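Local coordinates for protein potential RNA-dependent RNA polymerase (PDB 5I62) that catalyses template-directed RNA synthesis from ribonucleoside triphosphates as a viral RNA-dependent RNA polymerase, and probably serves both transcription and genome replication, at residues 118-124 and 280-286; 157-162 and 208-213; 202-206 and 318-324; 213-218 and 293-298; 265-269 and 330-334. All blocks are in the same frame, centred on the assembly; numbering follows the deposited sequence.

Interaction 1: 118-124 and 280-286; sequences WKGVSRL and LLADLLT
Leu124 and Leu285 form a single beta bridge where helix 271-284 gives out: Leu124 N donates to Leu284 O at 2.8 Å, and Thr286 N returns a bond to Leu124 O at 3.1 Å. Segment 118-124 starts with a type II turn from Trp118 to Val121, whose third position, with positive phi, suits Gly120. Helix 271-284 follows motif A of the right-hand polymerase fold and is probably a palm helix; the bridge ties the loop to its C-terminal end. Asp283 holds its CG anti to the backbone N (chi1 -172°), which brings OD2 between two donors. Trp118 NE1 donates to the anti lone pair of Asp283 OD2 at 2.9 Å, the oxygen lying in the indole plane, whereas Arg123 NH1 makes a salt bridge to Asp283 OD2 at 3.0 Å from above the carboxylate plane. The same NH1 donates to Asp283 O. Leu284 CD2 stands 3.3 Å from the centroid of the Trp118 five-membered ring, a CH-pi contact, while Leu280 CD2 touches the edge at CZ2.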
# COMPACT_ATOMS: atom_id res chain seq x y z
N TRP A 118 -0.87 13.73 19.38
CA TRP A 118 -2.08 13.07 19.86
C TRP A 118 -2.30 13.26 21.37
O TRP A 118 -2.94 12.44 22.01
CB TRP A 118 -2.09 11.59 19.47
CG TRP A 118 -0.89 10.76 19.80
CD1 TRP A 118 -0.48 10.33 21.04
CD2 TRP A 118 0.04 10.19 18.86
NE1 TRP A 118 0.65 9.55 20.93
CE2 TRP A 118 0.99 9.45 19.61
CE3 TRP A 118 0.17 10.25 17.47
CZ2 TRP A 118 2.05 8.77 19.01
CZ3 TRP A 118 1.22 9.58 16.88
CH2 TRP A 118 2.14 8.85 17.64
N LYS A 119 -1.78 14.36 21.92
CA LYS A 119 -2.14 14.77 23.27
C LYS A 119 -3.65 14.83 23.43
O LYS A 119 -4.36 15.38 22.59
CB LYS A 119 -1.55 16.15 23.56
CG LYS A 119 -1.61 16.55 25.01
CD LYS A 119 -0.36 16.05 25.71
CE LYS A 119 0.88 16.75 25.15
NZ LYS A 119 2.17 16.15 25.62
N GLY A 120 -4.15 14.26 24.53
CA GLY A 120 -5.56 14.32 24.83
C GLY A 120 -6.41 13.30 24.10
O GLY A 120 -7.60 13.17 24.43
N VAL A 121 -5.85 12.59 23.11
CA VAL A 121 -6.58 11.52 22.45
C VAL A 121 -7.00 10.44 23.45
O VAL A 121 -6.32 10.19 24.45
CB VAL A 121 -5.71 10.93 21.32
CG1 VAL A 121 -6.38 9.73 20.66
CG2 VAL A 121 -5.45 11.99 20.29
N SER A 122 -8.15 9.83 23.18
CA SER A 122 -8.58 8.69 23.97
C SER A 122 -7.60 7.54 23.75
O SER A 122 -7.42 7.06 22.63
CB SER A 122 -10.00 8.28 23.56
OG SER A 122 -10.92 9.32 23.86
N ARG A 123 -6.94 7.11 24.83
CA ARG A 123 -5.99 6.02 24.73
C ARG A 123 -6.67 4.76 24.20
O ARG A 123 -7.84 4.50 24.46
CB ARG A 123 -5.35 5.73 26.09
CG ARG A 123 -4.63 6.92 26.70
CD ARG A 123 -3.36 7.23 25.93
NE ARG A 123 -3.43 8.51 25.23
CZ ARG A 123 -2.38 9.11 24.68
NH1 ARG A 123 -1.18 8.54 24.75
NH2 ARG A 123 -2.52 10.28 24.07
N LEU A 124 -5.91 3.97 23.45
CA LEU A 124 -6.46 2.83 22.75
C LEU A 124 -6.57 1.65 23.70
O LEU A 124 -5.70 1.43 24.55
CB LEU A 124 -5.60 2.46 21.56
CG LEU A 124 -5.23 3.58 20.59
CD1 LEU A 124 -4.38 3.00 19.47
CD2 LEU A 124 -6.48 4.25 20.04
N LEU A 280 5.87 4.48 20.43
CA LEU A 280 4.67 5.25 20.10
C LEU A 280 3.41 4.48 20.44
O LEU A 280 2.44 5.05 20.98
CB LEU A 280 4.68 5.63 18.62
CG LEU A 280 5.86 6.50 18.19
CD1 LEU A 280 5.83 6.68 16.67
CD2 LEU A 280 5.80 7.84 18.90
N LEU A 281 3.38 3.19 20.10
CA LEU A 281 2.22 2.36 20.42
C LEU A 281 2.02 2.26 21.93
O LEU A 281 0.88 2.29 22.42
CB LEU A 281 2.39 0.96 19.82
CG LEU A 281 2.26 0.96 18.30
CD1 LEU A 281 2.54 -0.44 17.76
CD2 LEU A 281 0.87 1.42 17.94
N ALA A 282 3.11 2.13 22.69
CA ALA A 282 2.98 2.04 24.14
C ALA A 282 2.40 3.34 24.71
O ALA A 282 1.63 3.31 25.68
CB ALA A 282 4.32 1.71 24.78
N ASP A 283 2.74 4.48 24.11
CA ASP A 283 2.14 5.75 24.51
C ASP A 283 0.64 5.77 24.22
O ASP A 283 -0.16 6.21 25.05
CB ASP A 283 2.83 6.91 23.79
CG ASP A 283 2.38 8.27 24.33
OD1 ASP A 283 2.78 8.62 25.45
OD2 ASP A 283 1.60 8.97 23.64
N LEU A 284 0.25 5.30 23.03
CA LEU A 284 -1.15 5.35 22.61
C LEU A 284 -2.03 4.37 23.38
O LEU A 284 -3.23 4.60 23.53
CB LEU A 284 -1.25 5.06 21.11
CG LEU A 284 -0.74 6.16 20.17
CD1 LEU A 284 -0.53 5.62 18.75
CD2 LEU A 284 -1.73 7.29 20.13
N LEU A 285 -1.46 3.27 23.85
CA LEU A 285 -2.25 2.19 24.41
C LEU A 285 -2.35 2.32 25.93
O LEU A 285 -1.54 2.98 26.58
CB LEU A 285 -1.63 0.84 24.07
CG LEU A 285 -1.84 0.32 22.64
CD1 LEU A 285 -0.74 -0.68 22.31
CD2 LEU A 285 -3.22 -0.34 22.52
N THR A 286 -3.35 1.65 26.50
CA THR A 286 -3.50 1.58 27.94
C THR A 286 -4.05 0.20 28.31
O THR A 286 -4.81 -0.39 27.55
CB THR A 286 -4.41 2.70 28.46
OG1 THR A 286 -4.47 2.65 29.89
CG2 THR A 286 -5.82 2.55 27.89
O HOH W 1 0.53 11.53 23.70

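Interaction 2: 157-162 and 208-213; sequences TIPCDV and FAVNIR
Ala209 CB and Cys160 SG, 3.9 Å apart, meet where strand 160-162 crosses helix 208-213 almost at a right angle, the short axes 8.1 Å apart. The small alanine lets the strand come close, and Val162 CG1 settles against Ala209 CB at 3.8 Å. Cys160 keeps SG between its backbone N and carbonyl carbon (chi1 58°), a rotamer that aims the sulfur at the helix. Val162 uses both branches: CG1 faces Ala209 and Val210, whereas CG2 lies alongside Arg213, 3.8 Å from its CG, the two side chains running in opposite directions. Before the strand, Ile158 CG2 and Thr157 CG2 both close on Ile212 CD1; Thr157 OG1 is hydrogen-bonded to Val153 O. The contact joins the start of a beta hairpin to the first turns of helix 208-228. Arg213 bends at chi2 and chi3, and its NH2 donates to a water, which in turn donates to Asp161 OD1 and Val162 O. Arg213 NH1 is hydrogen-bonded to Gln216 OE1, and Asp161 OD2 is salt-bridged to Arg296. No direct hydrogen bond joins the segments, so apolar packing carries the contact, while the charged groups of Asp161 and Arg213 meet through a water and probably attract each other without touching.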
# COMPACT_ATOMS: atom_id res chain seq x y z
N THR A 157 -10.16 -21.01 14.45
CA THR A 157 -9.04 -20.10 14.68
C THR A 157 -9.11 -19.42 16.04
O THR A 157 -8.09 -19.35 16.74
CB THR A 157 -8.99 -19.04 13.56
OG1 THR A 157 -8.82 -19.70 12.31
CG2 THR A 157 -7.78 -18.10 13.76
N ILE A 158 -10.27 -18.91 16.42
CA ILE A 158 -10.40 -18.22 17.70
C ILE A 158 -11.06 -19.12 18.75
O ILE A 158 -11.85 -19.98 18.40
CB ILE A 158 -11.16 -16.89 17.53
CG1 ILE A 158 -12.56 -17.13 17.00
CG2 ILE A 158 -10.40 -15.95 16.60
CD1 ILE A 158 -13.41 -15.84 16.96
N PRO A 159 -10.74 -18.92 20.04
CA PRO A 159 -9.75 -17.95 20.52
C PRO A 159 -8.33 -18.39 20.19
O PRO A 159 -8.06 -19.59 20.08
CB PRO A 159 -9.99 -17.93 22.03
CG PRO A 159 -10.41 -19.34 22.33
CD PRO A 159 -11.29 -19.72 21.15
N CYS A 160 -7.44 -17.42 20.00
CA CYS A 160 -6.08 -17.72 19.61
C CYS A 160 -5.10 -16.89 20.44
O CYS A 160 -5.43 -15.84 20.98
CB CYS A 160 -5.84 -17.47 18.10
SG CYS A 160 -6.19 -15.79 17.50
N ASP A 161 -3.89 -17.44 20.54
CA ASP A 161 -2.77 -16.83 21.24
C ASP A 161 -1.55 -17.07 20.36
O ASP A 161 -1.31 -18.21 19.96
CB ASP A 161 -2.57 -17.46 22.63
CG ASP A 161 -1.41 -16.85 23.40
OD1 ASP A 161 -1.15 -15.64 23.26
OD2 ASP A 161 -0.75 -17.59 24.16
N VAL A 162 -0.83 -16.00 20.01
CA VAL A 162 0.35 -16.12 19.14
C VAL A 162 1.54 -15.45 19.82
O VAL A 162 1.38 -14.44 20.49
CB VAL A 162 0.09 -15.53 17.73
CG1 VAL A 162 -1.10 -16.20 17.04
CG2 VAL A 162 -0.14 -14.00 17.80
N PHE A 208 -3.96 -16.08 9.70
CA PHE A 208 -5.18 -15.47 10.23
C PHE A 208 -5.04 -15.15 11.72
O PHE A 208 -5.37 -14.04 12.16
CB PHE A 208 -6.36 -16.43 9.96
CG PHE A 208 -7.74 -15.82 10.12
CD1 PHE A 208 -7.94 -14.45 10.15
CD2 PHE A 208 -8.86 -16.66 10.23
CE1 PHE A 208 -9.22 -13.92 10.30
CE2 PHE A 208 -10.13 -16.13 10.39
CZ PHE A 208 -10.31 -14.76 10.42
N ALA A 209 -4.54 -16.11 12.51
CA ALA A 209 -4.43 -15.90 13.96
C ALA A 209 -3.53 -14.71 14.29
O ALA A 209 -3.83 -13.92 15.20
CB ALA A 209 -3.92 -17.17 14.65
N VAL A 210 -2.41 -14.57 13.58
CA VAL A 210 -1.53 -13.43 13.83
C VAL A 210 -2.24 -12.13 13.45
O VAL A 210 -2.22 -11.16 14.21
CB VAL A 210 -0.19 -13.57 13.07
CG1 VAL A 210 0.70 -12.30 13.29
CG2 VAL A 210 0.56 -14.81 13.52
N ASN A 211 -2.87 -12.10 12.27
CA ASN A 211 -3.56 -10.89 11.83
C ASN A 211 -4.67 -10.49 12.80
O ASN A 211 -4.86 -9.30 13.09
CB ASN A 211 -4.11 -11.07 10.42
CG ASN A 211 -3.09 -10.77 9.34
OD1 ASN A 211 -2.09 -10.06 9.57
ND2 ASN A 211 -3.32 -11.29 8.16
N ILE A 212 -5.43 -11.46 13.32
CA ILE A 212 -6.44 -11.16 14.34
C ILE A 212 -5.80 -10.48 15.56
O ILE A 212 -6.26 -9.45 16.04
CB ILE A 212 -7.19 -12.43 14.76
CG1 ILE A 212 -8.00 -13.00 13.59
CG2 ILE A 212 -8.10 -12.14 15.97
CD1 ILE A 212 -8.56 -14.42 13.87
N ARG A 213 -4.73 -11.08 16.09
CA ARG A 213 -4.12 -10.52 17.29
C ARG A 213 -3.56 -9.12 17.01
O ARG A 213 -3.72 -8.21 17.83
CB ARG A 213 -3.04 -11.45 17.81
CG ARG A 213 -3.61 -12.66 18.56
CD ARG A 213 -4.22 -12.17 19.83
NE ARG A 213 -3.26 -12.14 20.90
CZ ARG A 213 -3.22 -11.27 21.90
NH1 ARG A 213 -4.10 -10.28 21.99
NH2 ARG A 213 -2.28 -11.39 22.82
O HOH W 2 -0.61 -13.54 21.87

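Interaction 3: 202-206 and 318-324; sequences VVWMF and HGMGSGS
A single backbone hydrogen bond surrounded by aromatic packing docks strand 199-205 onto the loop 318-324: Trp204 N donates to Ser322 O at 2.7 Å. The other side of this strand's backbone pairs with strand 176-189, through Val203 and Met205. Trp204 has CG beside its backbone N, anti to the carbonyl carbon (chi1 -68°), which lays the indole over Gly321, whose CA is 3.7 Å from the centroid of the Trp204 five-membered ring as a CH-pi donor; the bare glycine lets the ring settle on the backbone itself. Farther out, the six-membered ring meets the face of His318 obliquely, planes at 34°. His318 ND1 is hydrogen-bonded to Gly319 O, in the imidazole plane, and NE2 to Ile304 O; two carbonyl acceptors are consistent with a protonated ring. The serine- and glycine-rich loop leads into helix 327-345, the pattern of polymerase motif B, whose loop in relatives moves during the catalytic cycle. Gly323 CA approaches Trp204 O to 3.3 Å in a CA-H...O contact, where a side chain would run into that oxygen; its phi of 138° separately suits glycine. Ser324 CA lies over the centre of the Phe206 ring, 3.9 Å from its centroid, a CH-pi contact. Ser322 OG is hydrogen-bonded to Tyr95 and Asp266.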
# COMPACT_ATOMS: atom_id res chain seq x y z
N VAL A 202 7.06 -8.54 -3.19
CA VAL A 202 6.91 -9.63 -2.23
C VAL A 202 5.76 -9.30 -1.30
O VAL A 202 5.68 -8.18 -0.78
CB VAL A 202 8.21 -9.86 -1.45
CG1 VAL A 202 7.97 -10.83 -0.31
CG2 VAL A 202 9.31 -10.36 -2.36
N VAL A 203 4.84 -10.25 -1.12
CA VAL A 203 3.78 -10.14 -0.14
C VAL A 203 4.02 -11.19 0.94
O VAL A 203 4.23 -12.36 0.61
CB VAL A 203 2.38 -10.32 -0.77
CG1 VAL A 203 1.30 -10.19 0.31
CG2 VAL A 203 2.16 -9.30 -1.86
N TRP A 204 3.98 -10.78 2.20
CA TRP A 204 4.00 -11.69 3.33
C TRP A 204 2.55 -11.98 3.72
O TRP A 204 1.89 -11.16 4.35
CB TRP A 204 4.78 -11.10 4.50
CG TRP A 204 6.26 -10.96 4.26
CD1 TRP A 204 6.87 -10.17 3.32
CD2 TRP A 204 7.30 -11.65 4.95
NE1 TRP A 204 8.24 -10.32 3.40
CE2 TRP A 204 8.53 -11.23 4.39
CE3 TRP A 204 7.32 -12.58 5.99
CZ2 TRP A 204 9.76 -11.71 4.83
CZ3 TRP A 204 8.54 -13.06 6.44
CH2 TRP A 204 9.74 -12.63 5.85
N MET A 205 2.04 -13.15 3.32
CA MET A 205 0.65 -13.52 3.59
C MET A 205 0.61 -14.15 4.98
O MET A 205 1.08 -15.27 5.18
CB MET A 205 0.12 -14.47 2.51
CG MET A 205 -0.01 -13.82 1.14
SD MET A 205 -0.39 -15.08 -0.12
CE MET A 205 -0.55 -14.04 -1.54
N PHE A 206 0.07 -13.41 5.95
CA PHE A 206 0.19 -13.76 7.36
C PHE A 206 -0.87 -14.77 7.78
O PHE A 206 -1.95 -14.80 7.21
CB PHE A 206 0.03 -12.51 8.24
CG PHE A 206 1.31 -11.81 8.55
CD1 PHE A 206 2.18 -11.45 7.53
CD2 PHE A 206 1.66 -11.51 9.85
CE1 PHE A 206 3.37 -10.79 7.80
CE2 PHE A 206 2.85 -10.84 10.13
CZ PHE A 206 3.70 -10.49 9.10
N HIS A 318 13.70 -10.01 10.41
CA HIS A 318 13.68 -9.41 9.08
C HIS A 318 12.97 -8.06 9.16
O HIS A 318 12.55 -7.63 10.24
CB HIS A 318 13.01 -10.36 8.07
CG HIS A 318 11.68 -10.89 8.52
ND1 HIS A 318 10.54 -10.11 8.58
CD2 HIS A 318 11.30 -12.12 8.95
CE1 HIS A 318 9.53 -10.83 9.01
NE2 HIS A 318 9.96 -12.06 9.24
N GLY A 319 12.87 -7.38 8.02
CA GLY A 319 12.17 -6.12 7.97
C GLY A 319 10.67 -6.34 8.08
O GLY A 319 10.18 -7.43 8.38
N MET A 320 9.92 -5.26 7.83
CA MET A 320 8.47 -5.33 7.89
C MET A 320 7.94 -6.41 6.97
O MET A 320 8.14 -6.35 5.75
CB MET A 320 7.86 -3.99 7.53
CG MET A 320 6.36 -4.06 7.36
SD MET A 320 5.54 -4.42 8.93
CE MET A 320 5.67 -2.79 9.70
N GLY A 321 7.24 -7.39 7.54
CA GLY A 321 6.57 -8.38 6.71
C GLY A 321 5.42 -7.71 5.98
O GLY A 321 4.34 -7.54 6.55
N SER A 322 5.66 -7.31 4.73
CA SER A 322 4.69 -6.58 3.93
C SER A 322 3.39 -7.37 3.79
O SER A 322 3.32 -8.27 2.95
CB SER A 322 5.26 -6.27 2.54
OG SER A 322 6.66 -5.99 2.61
N GLY A 323 2.38 -7.05 4.60
CA GLY A 323 1.21 -7.92 4.74
C GLY A 323 0.70 -8.07 6.17
O GLY A 323 -0.40 -8.57 6.40
N SER A 324 1.53 -7.67 7.14
CA SER A 324 1.09 -7.55 8.53
C SER A 324 -0.13 -6.64 8.66
O SER A 324 -0.34 -5.73 7.86
CB SER A 324 2.22 -6.96 9.39
OG SER A 324 1.73 -6.65 10.68
O HOH W 3 -1.82 -11.10 5.36

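Interaction 4: 213-218 and 293-298; sequences RELQVY and WLERVF
In this polymerase fold Trp293 packs as a knob into a hole, its indole held among Arg213, Glu214, Val217 and Tyr218 of helix 208-228, so that helix 288-296 and the residues after it are fastened to this helix. The ring's one polar atom is satisfied: Trp293 NE1 donates to Arg213 O at 2.9 Å, the oxygen lying in the indole plane and the donor standing above the carbonyl plane. Val217 CG2 covers one indole face, 3.5 Å from the centroid of the Trp293 five-membered ring as a CH-pi contact, and Val297 CB of its own segment lies over the opposite face. Tyr218 receives the edge of Trp293 on its ring face, an offset edge-to-face pair with planes at 72°. Trp293 reaches in because its CG is anti to the backbone N (chi1 -175°). Farther out, Val297 CG2 rests on the face of the Arg213 guanidinium, 3.6 Å from Arg213 NH2, while CG1 touches the CG of Glu214. Tyr218 OH is hydrogen-bonded to Asp330 and Lys301, and Glu214 to Ser324 and Gly325, linking the helix pair to the palm. Between the segments a water lies 2.7 Å from Glu214 OE2 and 2.9 Å from Val297 O.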
# COMPACT_ATOMS: atom_id res chain seq x y z
N ARG A 213 -4.73 -11.08 16.09
CA ARG A 213 -4.12 -10.52 17.29
C ARG A 213 -3.56 -9.12 17.01
O ARG A 213 -3.72 -8.21 17.83
CB ARG A 213 -3.04 -11.45 17.81
CG ARG A 213 -3.61 -12.66 18.56
CD ARG A 213 -4.22 -12.17 19.83
NE ARG A 213 -3.26 -12.14 20.90
CZ ARG A 213 -3.22 -11.27 21.90
NH1 ARG A 213 -4.10 -10.28 21.99
NH2 ARG A 213 -2.28 -11.39 22.82
N GLU A 214 -2.88 -8.95 15.87
CA GLU A 214 -2.37 -7.63 15.51
C GLU A 214 -3.50 -6.61 15.42
O GLU A 214 -3.41 -5.51 15.99
CB GLU A 214 -1.64 -7.70 14.17
CG GLU A 214 -0.35 -8.48 14.17
CD GLU A 214 0.19 -8.61 12.76
OE1 GLU A 214 -0.63 -8.80 11.82
OE2 GLU A 214 1.41 -8.53 12.58
N LEU A 215 -4.59 -6.97 14.75
CA LEU A 215 -5.65 -6.00 14.49
C LEU A 215 -6.45 -5.65 15.73
O LEU A 215 -7.18 -4.66 15.71
CB LEU A 215 -6.58 -6.52 13.39
CG LEU A 215 -5.99 -6.56 11.98
CD1 LEU A 215 -6.97 -7.21 11.01
CD2 LEU A 215 -5.65 -5.17 11.50
N GLN A 216 -6.34 -6.43 16.81
CA GLN A 216 -6.94 -6.01 18.07
C GLN A 216 -6.43 -4.63 18.49
O GLN A 216 -7.10 -3.92 19.24
CB GLN A 216 -6.66 -7.02 19.17
CG GLN A 216 -7.43 -8.33 19.05
CD GLN A 216 -7.13 -9.23 20.23
OE1 GLN A 216 -6.18 -10.01 20.19
NE2 GLN A 216 -7.89 -9.07 21.31
N VAL A 217 -5.22 -4.26 18.06
CA VAL A 217 -4.66 -2.94 18.31
C VAL A 217 -4.82 -2.05 17.08
O VAL A 217 -5.29 -0.92 17.17
CB VAL A 217 -3.19 -3.01 18.74
CG1 VAL A 217 -2.53 -1.63 18.56
CG2 VAL A 217 -3.08 -3.45 20.18
N TYR A 218 -4.42 -2.56 15.92
CA TYR A 218 -4.32 -1.67 14.76
C TYR A 218 -5.70 -1.22 14.27
O TYR A 218 -5.84 -0.10 13.75
CB TYR A 218 -3.52 -2.32 13.65
CG TYR A 218 -2.08 -2.50 14.04
CD1 TYR A 218 -1.27 -1.38 14.27
CD2 TYR A 218 -1.51 -3.76 14.18
CE1 TYR A 218 0.06 -1.52 14.64
CE2 TYR A 218 -0.17 -3.90 14.54
CZ TYR A 218 0.61 -2.78 14.76
OH TYR A 218 1.93 -2.90 15.11
N TRP A 293 0.36 -7.50 24.68
CA TRP A 293 0.38 -7.38 23.23
C TRP A 293 1.72 -6.83 22.74
O TRP A 293 2.26 -7.31 21.73
CB TRP A 293 -0.77 -6.49 22.78
CG TRP A 293 -0.94 -6.38 21.30
CD1 TRP A 293 -1.76 -7.14 20.51
CD2 TRP A 293 -0.28 -5.46 20.42
NE1 TRP A 293 -1.65 -6.75 19.20
CE2 TRP A 293 -0.74 -5.72 19.11
CE3 TRP A 293 0.66 -4.43 20.62
CZ2 TRP A 293 -0.30 -4.99 18.00
CZ3 TRP A 293 1.11 -3.71 19.51
CH2 TRP A 293 0.62 -4.00 18.22
N LEU A 294 2.26 -5.81 23.42
CA LEU A 294 3.50 -5.19 22.97
C LEU A 294 4.68 -6.15 23.10
O LEU A 294 5.61 -6.09 22.29
CB LEU A 294 3.75 -3.91 23.77
CG LEU A 294 2.85 -2.74 23.39
CD1 LEU A 294 2.79 -1.70 24.52
CD2 LEU A 294 3.37 -2.10 22.09
N GLU A 295 4.66 -7.03 24.10
CA GLU A 295 5.76 -7.97 24.29
C GLU A 295 5.60 -9.21 23.42
O GLU A 295 6.60 -9.78 22.98
CB GLU A 295 5.89 -8.36 25.76
CG GLU A 295 6.26 -7.19 26.67
CD GLU A 295 7.59 -6.55 26.27
OE1 GLU A 295 8.55 -7.30 25.97
OE2 GLU A 295 7.65 -5.31 26.22
N ARG A 296 4.36 -9.66 23.19
CA ARG A 296 4.10 -10.95 22.55
C ARG A 296 3.77 -10.86 21.07
O ARG A 296 4.23 -11.69 20.29
CB ARG A 296 2.94 -11.67 23.23
CG ARG A 296 3.26 -12.45 24.46
CD ARG A 296 1.96 -12.75 25.21
NE ARG A 296 1.42 -14.07 24.93
CZ ARG A 296 1.92 -15.19 25.42
NH1 ARG A 296 3.00 -15.15 26.21
NH2 ARG A 296 1.37 -16.35 25.14
N VAL A 297 2.92 -9.92 20.68
CA VAL A 297 2.36 -9.86 19.33
C VAL A 297 3.12 -8.89 18.44
O VAL A 297 3.47 -9.20 17.31
CB VAL A 297 0.86 -9.50 19.39
CG1 VAL A 297 0.29 -9.40 17.97
CG2 VAL A 297 0.09 -10.49 20.25
N PHE A 298 3.32 -7.66 18.93
CA PHE A 298 4.04 -6.65 18.16
C PHE A 298 5.29 -7.16 17.44
O PHE A 298 5.49 -6.79 16.28
CB PHE A 298 4.42 -5.47 19.07
CG PHE A 298 5.25 -4.43 18.37
CD1 PHE A 298 4.65 -3.46 17.59
CD2 PHE A 298 6.64 -4.46 18.45
CE1 PHE A 298 5.41 -2.52 16.91
CE2 PHE A 298 7.40 -3.52 17.77
CZ PHE A 298 6.77 -2.56 17.00
O HOH W 4 3.20 -8.17 14.56

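Interaction 5: 265-269 and 330-334; sequences FDQHF and DETLV
Phe265 slides past Glu331 in the opposite direction, its CE2 3.7 Å from Glu331 CB, as motif A of the polymerase palm packs on the helix 327-345 that follows the motif B loop. The Phe265 ring also stacks on Phe262 and touches Asp359 of the Gly-Asp-Asp sequence of motif C, so Glu331 lies close to the catalytic motifs. Next comes Asp266, by sequence the second aspartate of the Asp-x4-Asp pattern; in related polymerases this residue takes part in recognising the ribose of the incoming nucleotide, and here it probably does the same. Its CG, anti to the carbonyl carbon (chi1 -65°), points the carboxylate across that of Glu331, the two planes 50° apart. OD2 is hydrogen-bonded to Ser322 OG, which helps to hold the carboxylate's rotation. Phe269 has CG anti to the backbone N (chi1 -155°), which carries the ring to the helix, where Glu331 CG covers one face at 4.2 Å from the Phe269 centroid. The aliphatic part of the glutamate thus packs between Phe265 and Phe269 while its acid end extends to Asp266. Asp330 turns its own carboxylate to Lys301, Tyr218 and Tyr302. At the ring edge, Phe269 CZ touches one methyl, Val334 CG2, at 3.6 Å.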
# COMPACT_ATOMS: atom_id res chain seq x y z
N PHE A 265 11.57 0.28 1.58
CA PHE A 265 11.33 0.76 2.93
C PHE A 265 11.02 -0.39 3.87
O PHE A 265 11.61 -0.50 4.95
CB PHE A 265 10.19 1.77 2.93
CG PHE A 265 10.01 2.49 4.24
CD1 PHE A 265 11.08 3.03 4.93
CD2 PHE A 265 8.74 2.64 4.79
CE1 PHE A 265 10.89 3.70 6.14
CE2 PHE A 265 8.55 3.32 5.98
CZ PHE A 265 9.63 3.84 6.66
N ASP A 266 10.07 -1.25 3.49
CA ASP A 266 9.70 -2.39 4.32
C ASP A 266 10.93 -3.20 4.70
O ASP A 266 11.11 -3.59 5.87
CB ASP A 266 8.70 -3.30 3.58
CG ASP A 266 7.36 -2.62 3.30
OD1 ASP A 266 7.16 -1.46 3.69
OD2 ASP A 266 6.50 -3.27 2.67
N GLN A 267 11.77 -3.49 3.71
CA GLN A 267 12.93 -4.35 3.92
C GLN A 267 13.92 -3.73 4.91
O GLN A 267 14.61 -4.45 5.63
CB GLN A 267 13.62 -4.62 2.58
CG GLN A 267 12.82 -5.43 1.54
CD GLN A 267 11.88 -4.59 0.69
OE1 GLN A 267 11.38 -3.55 1.12
NE2 GLN A 267 11.65 -5.04 -0.54
N HIS A 268 13.99 -2.40 4.95
CA HIS A 268 14.95 -1.71 5.81
C HIS A 268 14.35 -1.33 7.15
O HIS A 268 15.03 -0.65 7.94
CB HIS A 268 15.46 -0.44 5.12
CG HIS A 268 16.39 -0.68 3.97
ND1 HIS A 268 15.94 -0.98 2.71
CD2 HIS A 268 17.74 -0.65 3.90
CE1 HIS A 268 16.98 -1.15 1.90
NE2 HIS A 268 18.08 -0.95 2.60
N PHE A 269 13.11 -1.72 7.43
CA PHE A 269 12.45 -1.31 8.67
C PHE A 269 13.02 -2.16 9.81
O PHE A 269 12.45 -3.17 10.23
CB PHE A 269 10.93 -1.43 8.54
CG PHE A 269 10.16 -0.53 9.46
CD1 PHE A 269 9.99 0.82 9.15
CD2 PHE A 269 9.63 -1.01 10.63
CE1 PHE A 269 9.28 1.66 10.00
CE2 PHE A 269 8.93 -0.17 11.50
CZ PHE A 269 8.75 1.15 11.18
N ASP A 330 2.67 0.88 11.70
CA ASP A 330 4.01 1.01 12.28
C ASP A 330 4.86 1.96 11.45
O ASP A 330 5.58 2.81 12.00
CB ASP A 330 4.72 -0.36 12.35
CG ASP A 330 4.21 -1.24 13.49
OD1 ASP A 330 3.18 -0.93 14.10
OD2 ASP A 330 4.89 -2.26 13.77
N GLU A 331 4.83 1.79 10.13
CA GLU A 331 5.66 2.58 9.24
C GLU A 331 5.25 4.05 9.25
O GLU A 331 6.10 4.93 9.28
CB GLU A 331 5.57 2.02 7.83
CG GLU A 331 6.26 0.68 7.71
CD GLU A 331 6.35 0.21 6.28
OE1 GLU A 331 5.66 0.80 5.41
OE2 GLU A 331 7.12 -0.74 6.03
N THR A 332 3.94 4.31 9.23
CA THR A 332 3.45 5.69 9.18
C THR A 332 3.79 6.45 10.46
O THR A 332 4.20 7.62 10.43
CB THR A 332 1.94 5.70 8.93
OG1 THR A 332 1.68 5.08 7.67
CG2 THR A 332 1.39 7.12 8.92
N LEU A 333 3.62 5.78 11.60
CA LEU A 333 3.98 6.39 12.88
C LEU A 333 5.46 6.74 12.93
O LEU A 333 5.84 7.85 13.34
CB LEU A 333 3.63 5.42 14.02
CG LEU A 333 2.16 5.17 14.36
CD1 LEU A 333 2.11 4.10 15.44
CD2 LEU A 333 1.49 6.45 14.83
N VAL A 334 6.32 5.81 12.50
CA VAL A 334 7.76 6.06 12.55
C VAL A 334 8.17 7.08 11.50
O VAL A 334 9.05 7.92 11.75
CB VAL A 334 8.54 4.74 12.41
CG1 VAL A 334 10.06 5.02 12.26
CG2 VAL A 334 8.28 3.83 13.61

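How the interactions relate
Interactions 3 and 5 carry parts of motifs B and A, their centres about 11 Å apart, and join where Met320 N meets Asp266 O at 2.8 Å, a probable hydrogen bond. Interaction 4 touches all four others. It shares Arg213 with interaction 2, whose centre is about 10 Å away, and the two are salt-bridged by Asp161 OD2 and Arg296 NH2 at 2.6 Å. Toward the palm it meets interaction 3 through Glu214 and interaction 5 through Tyr218. Interaction 1 is more remote from interaction 3, about 25 Å between centres, yet Leu281 packs on Phe298 and Leu280 on Leu333, connecting it with interactions 4 and 5.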